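PDB 3RAG: uncharacterized protein from Alicyclobacillus acidocaldarius subsp. acidocaldarius, which is of unknown function but has a von Willebrand factor A-type fold and holds a sodium ion at a site resembling a metal-ion-dependent adhesion site. Local coordinates for residues A[16-21]-A[144-149]; A[23-28]-A[214-219]; A[42-47]-A[72-77]; A[186-191]-A[205-210]. All blocks are in the same frame, centred on the assembly; numbering follows the deposited sequence.

Interaction 1: residues A[16-21]-A[144-149]; sequences ITDGCS and SASMRD. With NA (sodium ion), chain C.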
loop_
_atom_site.group_PDB
_atom_site.type_symbol
_atom_site.label_atom_id
_atom_site.label_comp_id
_atom_site.label_asym_id
_atom_site.label_seq_id
_atom_site.Cartn_x
_atom_site.Cartn_y
_atom_site.Cartn_z
ATOM N N ILE A 16 -4.455 4.134 5.014
ATOM C CA ILE A 16 -4.965 3.835 6.353
ATOM C C ILE A 16 -5.893 4.977 6.763
ATOM O O ILE A 16 -5.467 6.148 6.822
ATOM C CB ILE A 16 -3.819 3.642 7.374
ATOM C CG1 ILE A 16 -2.900 2.494 6.902
ATOM C CG2 ILE A 16 -4.406 3.361 8.757
ATOM C CD1 ILE A 16 -1.670 2.237 7.794
ATOM N N THR A 17 -7.153 4.664 7.048
ATOM C CA THR A 17 -8.151 5.725 7.096
ATOM C C THR A 17 -9.266 5.381 8.072
ATOM O O THR A 17 -9.497 4.201 8.358
ATOM C CB THR A 17 -8.724 5.957 5.646
ATOM O OG1 THR A 17 -9.617 7.067 5.630
ATOM C CG2 THR A 17 -9.499 4.692 5.145
ATOM N N ASP A 18 -9.960 6.392 8.588
ATOM C CA ASP A 18 -11.133 6.114 9.433
ATOM C C ASP A 18 -12.467 6.545 8.827
ATOM O O ASP A 18 -13.450 6.770 9.550
ATOM C CB ASP A 18 -10.962 6.630 10.880
ATOM C CG ASP A 18 -11.046 8.136 10.981
ATOM O OD1 ASP A 18 -10.946 8.799 9.931
ATOM O OD2 ASP A 18 -11.161 8.664 12.108
ATOM N N GLY A 19 -12.520 6.653 7.499
ATOM C CA GLY A 19 -13.806 6.852 6.852
ATOM C C GLY A 19 -13.702 7.406 5.446
ATOM O O GLY A 19 -12.672 7.968 5.080
ATOM N N CYS A 20 -14.788 7.304 4.686
ATOM C CA CYS A 20 -14.799 7.707 3.283
ATOM C C CYS A 20 -14.420 9.171 3.056
ATOM O O CYS A 20 -14.644 10.030 3.912
ATOM C CB CYS A 20 -16.174 7.459 2.684
ATOM S SG CYS A 20 -17.495 8.236 3.634
ATOM N N SER A 21 -13.862 9.456 1.884
ATOM C CA SER A 21 -13.502 10.847 1.544
ATOM C C SER A 21 -14.706 11.768 1.636
ATOM O O SER A 21 -15.841 11.361 1.380
ATOM C CB SER A 21 -12.904 10.938 0.139
ATOM O OG SER A 21 -13.881 10.650 -0.869
ATOM N N SER A 144 -7.388 13.441 9.174
ATOM C CA SER A 144 -8.538 14.298 9.413
ATOM C C SER A 144 -8.769 14.407 10.917
ATOM O O SER A 144 -8.195 13.647 11.697
ATOM C CB SER A 144 -9.774 13.726 8.730
ATOM O OG SER A 144 -10.045 12.444 9.237
ATOM N N ALA A 145 -9.617 15.349 11.323
ATOM C CA ALA A 145 -9.803 15.629 12.746
ATOM C C ALA A 145 -10.187 14.390 13.548
ATOM O O ALA A 145 -9.719 14.199 14.665
ATOM C CB ALA A 145 -10.845 16.759 12.948
ATOM N N SER A 146 -11.030 13.536 12.986
ATOM C CA SER A 146 -11.489 12.384 13.757
ATOM C C SER A 146 -10.384 11.354 13.989
ATOM O O SER A 146 -10.556 10.436 14.780
ATOM C CB SER A 146 -12.678 11.719 13.090
ATOM O OG SER A 146 -12.239 11.099 11.901
HETATM N N MSE A 147 -9.247 11.512 13.313
HETATM C CA MSE A 147 -8.145 10.541 13.456
HETATM C C MSE A 147 -7.320 10.772 14.731
HETATM O O MSE A 147 -6.409 9.995 15.027
HETATM C CB MSE A 147 -7.191 10.595 12.243
HETATM C CG MSE A 147 -7.667 9.804 10.991
HETATM SE SE MSE A 147 -7.629 7.965 11.106
HETATM C CE MSE A 147 -5.870 7.696 11.352
ATOM N N ARG A 148 -7.636 11.827 15.484
ATOM C CA ARG A 148 -6.724 12.286 16.543
ATOM C C ARG A 148 -6.347 11.166 17.514
ATOM O O ARG A 148 -5.185 11.006 17.876
ATOM C CB ARG A 148 -7.321 13.482 17.309
ATOM C CG ARG A 148 -6.292 14.209 18.180
ATOM C CD ARG A 148 -6.836 15.571 18.644
ATOM N NE ARG A 148 -6.929 16.521 17.526
ATOM C CZ ARG A 148 -8.056 17.099 17.118
ATOM N NH1 ARG A 148 -9.206 16.835 17.722
ATOM N NH2 ARG A 148 -8.034 17.951 16.098
ATOM N N ASP A 149 -7.323 10.365 17.908
ATOM C CA ASP A 149 -7.037 9.336 18.902
ATOM C C ASP A 149 -6.514 8.030 18.313
ATOM O O ASP A 149 -6.187 7.115 19.045
ATOM C CB ASP A 149 -8.272 9.029 19.706
ATOM C CG ASP A 149 -8.577 10.104 20.711
ATOM O OD1 ASP A 149 -7.630 10.774 21.214
ATOM O OD2 ASP A 149 -9.774 10.272 20.976
HETATM NA NA NA C . -12.123 10.850 9.364
HETATM O O HOH W 1 -11.473 10.104 7.066
HETATM O O HOH W 2 -14.740 11.276 8.312
#

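Interaction 2: residues A[23-28]-A[214-219]; sequences IGPDPV and TGPAID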
loop_
_atom_site.group_PDB
_atom_site.type_symbol
_atom_site.label_atom_id
_atom_site.label_comp_id
_atom_site.label_asym_id
_atom_site.label_seq_id
_atom_site.Cartn_x
_atom_site.Cartn_y
_atom_site.Cartn_z
ATOM N N ILE A 23 -14.056 15.388 0.800
ATOM C CA ILE A 23 -13.691 16.629 0.107
ATOM C C ILE A 23 -12.801 16.253 -1.073
ATOM O O ILE A 23 -12.032 15.290 -1.005
ATOM C CB ILE A 23 -13.000 17.647 1.054
ATOM C CG1 ILE A 23 -12.705 18.957 0.309
ATOM C CG2 ILE A 23 -11.725 17.052 1.654
ATOM C CD1 ILE A 23 -12.399 20.138 1.239
ATOM N N GLY A 24 -12.949 16.970 -2.181
ATOM C CA GLY A 24 -12.073 16.694 -3.305
ATOM C C GLY A 24 -12.561 15.565 -4.201
ATOM O O GLY A 24 -13.654 15.027 -4.018
ATOM N N PRO A 25 -11.745 15.209 -5.194
ATOM C CA PRO A 25 -12.200 14.304 -6.254
ATOM C C PRO A 25 -12.186 12.833 -5.824
ATOM O O PRO A 25 -11.667 12.468 -4.765
ATOM C CB PRO A 25 -11.230 14.591 -7.413
ATOM C CG PRO A 25 -10.005 15.182 -6.757
ATOM C CD PRO A 25 -10.438 15.840 -5.482
ATOM N N ASP A 26 -12.805 12.004 -6.650
ATOM C CA ASP A 26 -13.101 10.605 -6.294
ATOM C C ASP A 26 -11.879 9.693 -6.210
ATOM O O ASP A 26 -11.172 9.486 -7.191
ATOM C CB ASP A 26 -14.117 10.077 -7.315
ATOM C CG ASP A 26 -14.534 8.636 -7.068
ATOM O OD1 ASP A 26 -14.210 8.045 -6.014
ATOM O OD2 ASP A 26 -15.220 8.101 -7.957
ATOM N N PRO A 27 -11.600 9.144 -5.012
ATOM C CA PRO A 27 -10.411 8.291 -4.862
ATOM C C PRO A 27 -10.553 6.955 -5.591
ATOM O O PRO A 27 -9.550 6.279 -5.822
ATOM C CB PRO A 27 -10.322 8.062 -3.337
ATOM C CG PRO A 27 -11.760 8.252 -2.840
ATOM C CD PRO A 27 -12.300 9.383 -3.735
ATOM N N VAL A 28 -11.781 6.545 -5.916
ATOM C CA VAL A 28 -11.928 5.307 -6.669
ATOM C C VAL A 28 -11.264 5.459 -8.046
ATOM O O VAL A 28 -10.554 4.572 -8.521
ATOM C CB VAL A 28 -13.396 4.871 -6.767
ATOM C CG1 VAL A 28 -13.517 3.572 -7.612
ATOM C CG2 VAL A 28 -13.934 4.653 -5.355
ATOM N N THR A 214 -9.069 11.843 0.186
ATOM C CA THR A 214 -8.429 10.600 -0.147
ATOM C C THR A 214 -7.993 10.531 -1.598
ATOM O O THR A 214 -7.017 9.882 -1.902
ATOM C CB THR A 214 -9.394 9.413 0.128
ATOM O OG1 THR A 214 -10.049 9.642 1.385
ATOM C CG2 THR A 214 -8.626 8.099 0.162
ATOM N N GLY A 215 -8.747 11.161 -2.498
ATOM C CA GLY A 215 -8.382 11.104 -3.916
ATOM C C GLY A 215 -6.996 11.704 -4.202
ATOM O O GLY A 215 -6.115 11.047 -4.748
ATOM N N PRO A 216 -6.802 12.968 -3.838
ATOM C CA PRO A 216 -5.491 13.600 -4.033
ATOM C C PRO A 216 -4.364 12.820 -3.337
ATOM O O PRO A 216 -3.264 12.745 -3.862
ATOM C CB PRO A 216 -5.685 14.979 -3.398
ATOM C CG PRO A 216 -7.149 15.264 -3.656
ATOM C CD PRO A 216 -7.819 13.939 -3.394
ATOM N N ALA A 217 -4.641 12.205 -2.184
ATOM C CA ALA A 217 -3.612 11.381 -1.541
ATOM C C ALA A 217 -3.128 10.231 -2.429
ATOM O O ALA A 217 -1.918 10.008 -2.588
ATOM C CB ALA A 217 -4.126 10.821 -0.211
ATOM N N ILE A 218 -4.072 9.474 -2.975
ATOM C CA ILE A 218 -3.719 8.376 -3.860
ATOM C C ILE A 218 -2.959 8.868 -5.104
ATOM O O ILE A 218 -1.979 8.261 -5.524
ATOM C CB ILE A 218 -4.969 7.554 -4.256
ATOM C CG1 ILE A 218 -5.519 6.858 -2.996
ATOM C CG2 ILE A 218 -4.614 6.496 -5.308
ATOM C CD1 ILE A 218 -6.859 6.144 -3.215
ATOM N N ASP A 219 -3.429 9.949 -5.711
ATOM C CA ASP A 219 -2.727 10.518 -6.869
ATOM C C ASP A 219 -1.288 10.949 -6.512
ATOM O O ASP A 219 -0.341 10.703 -7.257
ATOM C CB ASP A 219 -3.495 11.728 -7.401
ATOM C CG ASP A 219 -4.735 11.320 -8.234
ATOM O OD1 ASP A 219 -4.677 10.287 -8.954
ATOM O OD2 ASP A 219 -5.741 12.049 -8.168
HETATM O O HOH W 3 -11.051 13.011 -2.228
#

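Interaction 3: residues A[42-47]-A[72-77]; sequences NVIGIV and RIVQPA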
loop_
_atom_site.group_PDB
_atom_site.type_symbol
_atom_site.label_atom_id
_atom_site.label_comp_id
_atom_site.label_asym_id
_atom_site.label_seq_id
_atom_site.Cartn_x
_atom_site.Cartn_y
_atom_site.Cartn_z
ATOM N N ASN A 42 -4.056 -0.878 -1.537
ATOM C CA ASN A 42 -4.688 -1.583 -0.418
ATOM C C ASN A 42 -5.263 -0.559 0.560
ATOM O O ASN A 42 -4.745 0.566 0.667
ATOM C CB ASN A 42 -3.641 -2.415 0.333
ATOM C CG ASN A 42 -3.113 -3.589 -0.486
ATOM O OD1 ASN A 42 -1.913 -3.938 -0.432
ATOM N ND2 ASN A 42 -3.981 -4.191 -1.234
ATOM N N VAL A 43 -6.350 -0.906 1.241
ATOM C CA VAL A 43 -6.962 0.041 2.181
ATOM C C VAL A 43 -7.251 -0.652 3.506
ATOM O O VAL A 43 -7.880 -1.720 3.543
ATOM C CB VAL A 43 -8.294 0.595 1.641
ATOM C CG1 VAL A 43 -8.839 1.698 2.599
ATOM C CG2 VAL A 43 -8.122 1.135 0.202
ATOM N N ILE A 44 -6.803 -0.027 4.583
ATOM C CA ILE A 44 -7.217 -0.444 5.917
ATOM C C ILE A 44 -8.174 0.596 6.478
ATOM O O ILE A 44 -7.819 1.778 6.630
ATOM C CB ILE A 44 -6.010 -0.583 6.866
ATOM C CG1 ILE A 44 -5.121 -1.749 6.413
ATOM C CG2 ILE A 44 -6.481 -0.748 8.317
ATOM C CD1 ILE A 44 -3.785 -1.881 7.197
ATOM N N GLY A 45 -9.390 0.156 6.792
ATOM C CA GLY A 45 -10.364 1.019 7.462
ATOM C C GLY A 45 -10.283 0.711 8.960
ATOM O O GLY A 45 -10.072 -0.430 9.350
ATOM N N ILE A 46 -10.433 1.727 9.796
ATOM C CA ILE A 46 -10.276 1.536 11.232
ATOM C C ILE A 46 -11.626 1.545 11.937
ATOM O O ILE A 46 -12.432 2.464 11.759
ATOM C CB ILE A 46 -9.378 2.649 11.848
ATOM C CG1 ILE A 46 -8.013 2.717 11.138
ATOM C CG2 ILE A 46 -9.190 2.393 13.345
ATOM C CD1 ILE A 46 -7.173 3.955 11.563
ATOM N N VAL A 47 -11.888 0.506 12.729
ATOM C CA VAL A 47 -13.053 0.497 13.611
ATOM C C VAL A 47 -12.739 1.361 14.857
ATOM O O VAL A 47 -11.860 1.014 15.649
ATOM C CB VAL A 47 -13.377 -0.917 14.091
ATOM C CG1 VAL A 47 -14.625 -0.923 15.017
ATOM C CG2 VAL A 47 -13.556 -1.891 12.896
ATOM N N ARG A 72 -9.370 -4.278 4.300
ATOM C CA ARG A 72 -9.683 -4.916 5.575
ATOM C C ARG A 72 -10.086 -3.812 6.547
ATOM O O ARG A 72 -9.613 -2.687 6.436
ATOM C CB ARG A 72 -8.465 -5.684 6.119
ATOM C CG ARG A 72 -8.123 -6.933 5.298
ATOM C CD ARG A 72 -9.245 -7.971 5.339
ATOM N NE ARG A 72 -8.877 -9.171 4.576
ATOM C CZ ARG A 72 -9.158 -9.375 3.287
ATOM N NH1 ARG A 72 -8.780 -10.506 2.691
ATOM N NH2 ARG A 72 -9.820 -8.466 2.587
ATOM N N ILE A 73 -10.943 -4.161 7.494
ATOM C CA ILE A 73 -11.511 -3.213 8.439
ATOM C C ILE A 73 -11.220 -3.745 9.841
ATOM O O ILE A 73 -11.650 -4.832 10.188
ATOM C CB ILE A 73 -13.020 -3.046 8.183
ATOM C CG1 ILE A 73 -13.235 -2.457 6.774
ATOM C CG2 ILE A 73 -13.655 -2.137 9.250
ATOM C CD1 ILE A 73 -14.695 -2.526 6.280
ATOM N N VAL A 74 -10.441 -3.009 10.635
ATOM C CA VAL A 74 -9.901 -3.623 11.856
ATOM C C VAL A 74 -9.844 -2.638 13.000
ATOM O O VAL A 74 -9.855 -1.438 12.784
ATOM C CB VAL A 74 -8.481 -4.238 11.638
ATOM C CG1 VAL A 74 -8.508 -5.334 10.551
ATOM C CG2 VAL A 74 -7.434 -3.169 11.275
ATOM N N GLN A 75 -9.796 -3.150 14.223
ATOM C CA GLN A 75 -9.556 -2.272 15.367
ATOM C C GLN A 75 -8.107 -1.786 15.373
ATOM O O GLN A 75 -7.235 -2.404 14.749
ATOM C CB GLN A 75 -9.881 -3.017 16.655
ATOM C CG GLN A 75 -11.347 -3.380 16.731
ATOM C CD GLN A 75 -11.683 -4.237 17.935
ATOM O OE1 GLN A 75 -10.924 -5.134 18.307
ATOM N NE2 GLN A 75 -12.828 -3.961 18.555
ATOM N N PRO A 76 -7.848 -0.659 16.060
ATOM C CA PRO A 76 -6.516 -0.042 16.058
ATOM C C PRO A 76 -5.416 -1.026 16.464
ATOM O O PRO A 76 -4.380 -1.034 15.828
ATOM C CB PRO A 76 -6.661 1.085 17.090
ATOM C CG PRO A 76 -8.112 1.482 16.975
ATOM C CD PRO A 76 -8.844 0.178 16.761
ATOM N N ALA A 77 -5.676 -1.866 17.464
ATOM C CA ALA A 77 -4.667 -2.824 17.935
ATOM C C ALA A 77 -4.200 -3.770 16.829
ATOM O O ALA A 77 -3.098 -4.319 16.890
ATOM C CB ALA A 77 -5.197 -3.633 19.135
#

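Interaction 4: residues A[186-191]-A[205-210]; sequences ATRLVQ and ELVARG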
loop_
_atom_site.group_PDB
_atom_site.type_symbol
_atom_site.label_atom_id
_atom_site.label_comp_id
_atom_site.label_asym_id
_atom_site.label_seq_id
_atom_site.Cartn_x
_atom_site.Cartn_y
_atom_site.Cartn_z
ATOM N N ALA A 186 -3.462 19.845 0.193
ATOM C CA ALA A 186 -4.217 18.593 0.064
ATOM C C ALA A 186 -3.513 17.390 0.699
ATOM O O ALA A 186 -4.161 16.465 1.215
ATOM C CB ALA A 186 -4.484 18.310 -1.411
ATOM N N THR A 187 -2.188 17.395 0.636
ATOM C CA THR A 187 -1.395 16.310 1.217
ATOM C C THR A 187 -0.097 16.888 1.752
ATOM O O THR A 187 0.292 18.023 1.433
ATOM C CB THR A 187 -1.020 15.232 0.189
ATOM O OG1 THR A 187 -0.015 15.763 -0.704
ATOM C CG2 THR A 187 -2.265 14.750 -0.576
ATOM N N ARG A 188 0.560 16.110 2.588
ATOM C CA ARG A 188 1.848 16.518 3.128
ATOM C C ARG A 188 2.809 15.358 2.938
ATOM O O ARG A 188 2.501 14.227 3.305
ATOM C CB ARG A 188 1.690 16.817 4.613
ATOM C CG ARG A 188 2.926 17.338 5.302
ATOM C CD ARG A 188 2.798 17.109 6.821
ATOM N NE ARG A 188 1.484 17.493 7.356
ATOM C CZ ARG A 188 1.317 18.382 8.338
ATOM N NH1 ARG A 188 0.098 18.691 8.763
ATOM N NH2 ARG A 188 2.375 18.964 8.900
ATOM N N LEU A 189 3.973 15.617 2.352
ATOM C CA LEU A 189 4.976 14.567 2.277
ATOM C C LEU A 189 5.634 14.448 3.647
ATOM O O LEU A 189 6.323 15.367 4.095
ATOM C CB LEU A 189 6.022 14.897 1.218
ATOM C CG LEU A 189 7.135 13.844 1.072
ATOM C CD1 LEU A 189 6.581 12.566 0.479
ATOM C CD2 LEU A 189 8.279 14.396 0.220
ATOM N N VAL A 190 5.431 13.322 4.316
ATOM C CA VAL A 190 6.001 13.121 5.650
ATOM C C VAL A 190 7.470 12.687 5.565
ATOM O O VAL A 190 8.339 13.201 6.302
ATOM C CB VAL A 190 5.162 12.101 6.472
ATOM C CG1 VAL A 190 5.777 11.886 7.854
ATOM C CG2 VAL A 190 3.748 12.615 6.612
ATOM N N GLN A 191 7.751 11.741 4.676
ATOM C CA GLN A 191 9.136 11.430 4.368
ATOM C C GLN A 191 9.238 10.983 2.930
ATOM O O GLN A 191 8.317 10.373 2.403
ATOM C CB GLN A 191 9.662 10.336 5.281
ATOM C CG GLN A 191 9.039 8.941 5.005
ATOM C CD GLN A 191 9.789 7.845 5.740
ATOM O OE1 GLN A 191 10.303 6.884 5.132
ATOM N NE2 GLN A 191 9.878 7.987 7.054
ATOM N N GLU A 205 4.519 15.501 11.912
ATOM C CA GLU A 205 3.713 15.824 10.732
ATOM C C GLU A 205 2.281 15.302 10.763
ATOM O O GLU A 205 1.440 15.754 9.977
ATOM C CB GLU A 205 4.426 15.337 9.452
ATOM C CG GLU A 205 5.882 15.836 9.339
ATOM C CD GLU A 205 5.971 17.348 9.131
ATOM O OE1 GLU A 205 4.986 17.934 8.641
ATOM O OE2 GLU A 205 7.021 17.948 9.468
ATOM N N LEU A 206 1.985 14.343 11.646
ATOM C CA LEU A 206 0.634 13.793 11.681
ATOM C C LEU A 206 -0.247 14.561 12.654
ATOM O O LEU A 206 -0.350 14.242 13.840
ATOM C CB LEU A 206 0.643 12.274 11.979
ATOM C CG LEU A 206 1.491 11.418 11.040
ATOM C CD1 LEU A 206 1.367 9.940 11.446
ATOM C CD2 LEU A 206 1.041 11.592 9.591
ATOM N N VAL A 207 -0.875 15.612 12.142
ATOM C CA VAL A 207 -1.744 16.454 12.950
ATOM C C VAL A 207 -3.172 16.234 12.500
ATOM O O VAL A 207 -3.477 16.356 11.316
ATOM C CB VAL A 207 -1.389 17.938 12.781
ATOM C CG1 VAL A 207 -2.099 18.777 13.828
ATOM C CG2 VAL A 207 0.114 18.136 12.854
ATOM N N ALA A 208 -4.057 15.922 13.439
ATOM C CA ALA A 208 -5.434 15.636 13.077
ATOM C C ALA A 208 -6.265 16.903 12.990
ATOM O O ALA A 208 -6.594 17.525 13.998
ATOM C CB ALA A 208 -6.050 14.669 14.073
ATOM N N ARG A 209 -6.591 17.276 11.761
ATOM C CA ARG A 209 -7.423 18.433 11.487
ATOM C C ARG A 209 -7.989 18.318 10.080
ATOM O O ARG A 209 -7.426 17.625 9.237
ATOM C CB ARG A 209 -6.610 19.719 11.625
ATOM C CG ARG A 209 -5.364 19.754 10.759
ATOM C CD ARG A 209 -4.537 21.001 11.028
ATOM N NE ARG A 209 -5.114 22.186 10.402
ATOM C CZ ARG A 209 -4.929 22.525 9.131
ATOM N NH1 ARG A 209 -4.180 21.766 8.343
ATOM N NH2 ARG A 209 -5.492 23.623 8.645
ATOM N N GLY A 210 -9.085 19.017 9.821
ATOM C CA GLY A 210 -9.670 19.034 8.496
ATOM C C GLY A 210 -10.495 17.825 8.103
ATOM O O GLY A 210 -10.820 16.971 8.924
HETATM O O HOH W 4 -2.525 19.012 7.984
#

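Interaction 1: residues A[16-21]-A[144-149]
Asp18 meets Ser144, Ser146 and Met147 around a sodium ion, packed tightly on the protein side and finished by water on the other. Its CG lies between the backbone N and the carbonyl carbon (chi1 72°), which sends the carboxylate toward the serine loop. There Asp18 OD1 is a ligand of the sodium at 2.4 Å. The other oxygen, Asp18 OD2, accepts from Ser146 OG at 2.7 Å on its syn side, 24° out of the carboxylate plane. Ser146 OG thus grips both metal and carboxylate, and Ser144 OG adds a third protein ligand, 2.6 Å from the sodium. Met147, a selenomethionine bent at chi2 and chi3, presses its SE against Asp18 CG (3.4 Å) and closes the inner side. Asp142, Ser144 and Ser146 spell the DxSxS sequence of a metal-ion-dependent adhesion site, and Asp18 belongs to the Thr-Asp-Gly sequence at the end of strand 10-17, just past its last residue; the geometry is consistent with such a site at the C-terminal edge of the sheet. Asp142 works as second shell, accepting from Thr17 OG1 and bonding to Ser144 OG, and Lys150 forms a salt bridge with Asp18 OD2 that would help balance its charge. On the looser side the sodium is held by water: water 1 lies 2.5 Å and water 2 a longer 2.9 Å from the ion.

Interaction 2: residues A[23-28]-A[214-219]
Pro27 opens helix 27-36 and lays its ring over the N-terminal end of helix 214-232. Pro27 CB is the busiest atom: it rests 3.6 Å from Gly215 N, 3.8 Å from Thr214 CB, and 4.0 Å from Ile218 CD1, so it touches three residues of one helical face. Pro27 CG comes next, reaching Thr214 CB at 4.0 Å as the two side chains cross obliquely. Pro27 CD, back at the ring nitrogen, stays more loosely placed near Gly215 N. With CG1 anti to its carbonyl carbon and CD1 extended beyond it (chi2 173°), Ile218 brings CD1 to Pro27 CB and to Pro27 O. A proline-proline contact flanks this patch: Pro25 and Pro216 point at each other tip to tip, with Pro25 CD 3.8 Å from Pro216 CG. Between the two patches Gly215 lets the backbones approach; a CB there would run into Pro25 O. Asp26 caps the shorter helix, its OD1 accepting from Val28 N, which sits well above the carboxylate plane, and a salt bridge from Asp219 to Arg33 adds a charged tie nearby. The contact joins the N-terminal ends of two helices of the von Willebrand A-like domain, with the Thr214 side chain about 8 Å from the sodium. No direct hydrogen bond links the segments; water 3 does so instead, donating to Ile23 O and to Pro25 O (2.7 Å) and accepting from Gly215 N (3.0 Å). The chemistry is therefore apolar proline packing with one bridging water, which satisfies a helix amide and two loop carbonyls at once.

Interaction 3: residues A[42-47]-A[72-77]
Gly45 N approaches the edge of the Arg72 peptide, donating to Arg72 O at 2.9 Å in the plane of that carbonyl, with a C=O...N angle of 158°. Just past the strand end, Val47 N reaches Val74 O (2.8 Å) from 46° above the carbonyl plane. The bond of Arg72 N to Val43 O precedes these two and that of Val74 N to Gly45 O lies between them, making a parallel ladder whose short strand axes lie 27° apart in direction. One face of the ladder carries Ile44, Ile46 and Val74; Val74 CG2, set between its backbone N and carbonyl carbon, touches Ile44 CG2 at 3.9 Å. Pro76 extends this face, its CG 3.9 Å from Ile46 CG2. The other face has Gly45 beside Ile73, whose CG2 packs on Val47 CG2 at 3.7 Å, the two side chains crossing at about a right angle. This is the pairing within a beta-alpha-beta crossover of the Rossmann-like von Willebrand A fold: helix 58-66 packs on Val43 and touches Ile73, helix 79-106 lies against Ile44 and Val74, strand 10-17 flanks strand 40-46, and strand 71-74 forms the outer edge.

Interaction 4: residues A[186-191]-A[205-210]
Arg188 and Glu205 cross at about a right angle, their guanidinium and carboxylate planes 60° apart, and Glu205 meets the arginine in two ways, through its carboxylate and through its own backbone O. At the rim, Arg188 NH2 donates to Glu205 OE1 at 2.8 Å in a salt bridge; the acceptor lies only 15° out of the guanidinium plane and is met nearly in line with its own C-O bond. Over one face of the guanidinium, Glu205 O sits 3.0 Å above the plane at its centre, with angles too poor for a hydrogen bond from NE or NH1. The bend at chi3 (-46°) places NE under that carbonyl, and Arg188 CD packs against Glu205 CB at 3.6 Å. Beyond, Val207 CG2 approaches Arg188 NH1 obliquely at 4.1 Å. Water 4 accepts from Arg209 NH1 (3.2 Å) and, weakly, from Arg188 NH1; lying between two like charges, it probably eases their repulsion. On the apolar side, Val190 and Glu205 run alongside in opposing senses, with Val190 CG2 4.0 Å from Glu205 CB. The same methyl meets Leu206 CD2 at 4.2 Å, while Leu206 goes on to helix 151-165. The contact ties the end of helix 199-205 to the antiparallel edge strand 188-194, where Val190 and Gln191 face Val176 in a classic beta bulge and Leu206 centres an inverse gamma turn.

In the fold
From the N terminus, strand 10-17 leads to the first half of interaction 1, helix 27-36 starts in interaction 2, and strand 40-46 enters interaction 3. Interaction 3 closes first, with strand 71-74, over a short crossover lying wholly within the spans of interactions 1 and 2. Interaction 1 then closes at 144-149, bringing the sodium site to the tip of the central strands. Interaction 4 forms over a short span, after interaction 1 and within that of interaction 2, at the opposite edge of the sheet from interaction 3. Interaction 2 closes last, crossing interaction 1, and joins helix 214-232 to helix 27-36. Ser21 touches Thr214, and Gly210 touches Ala145.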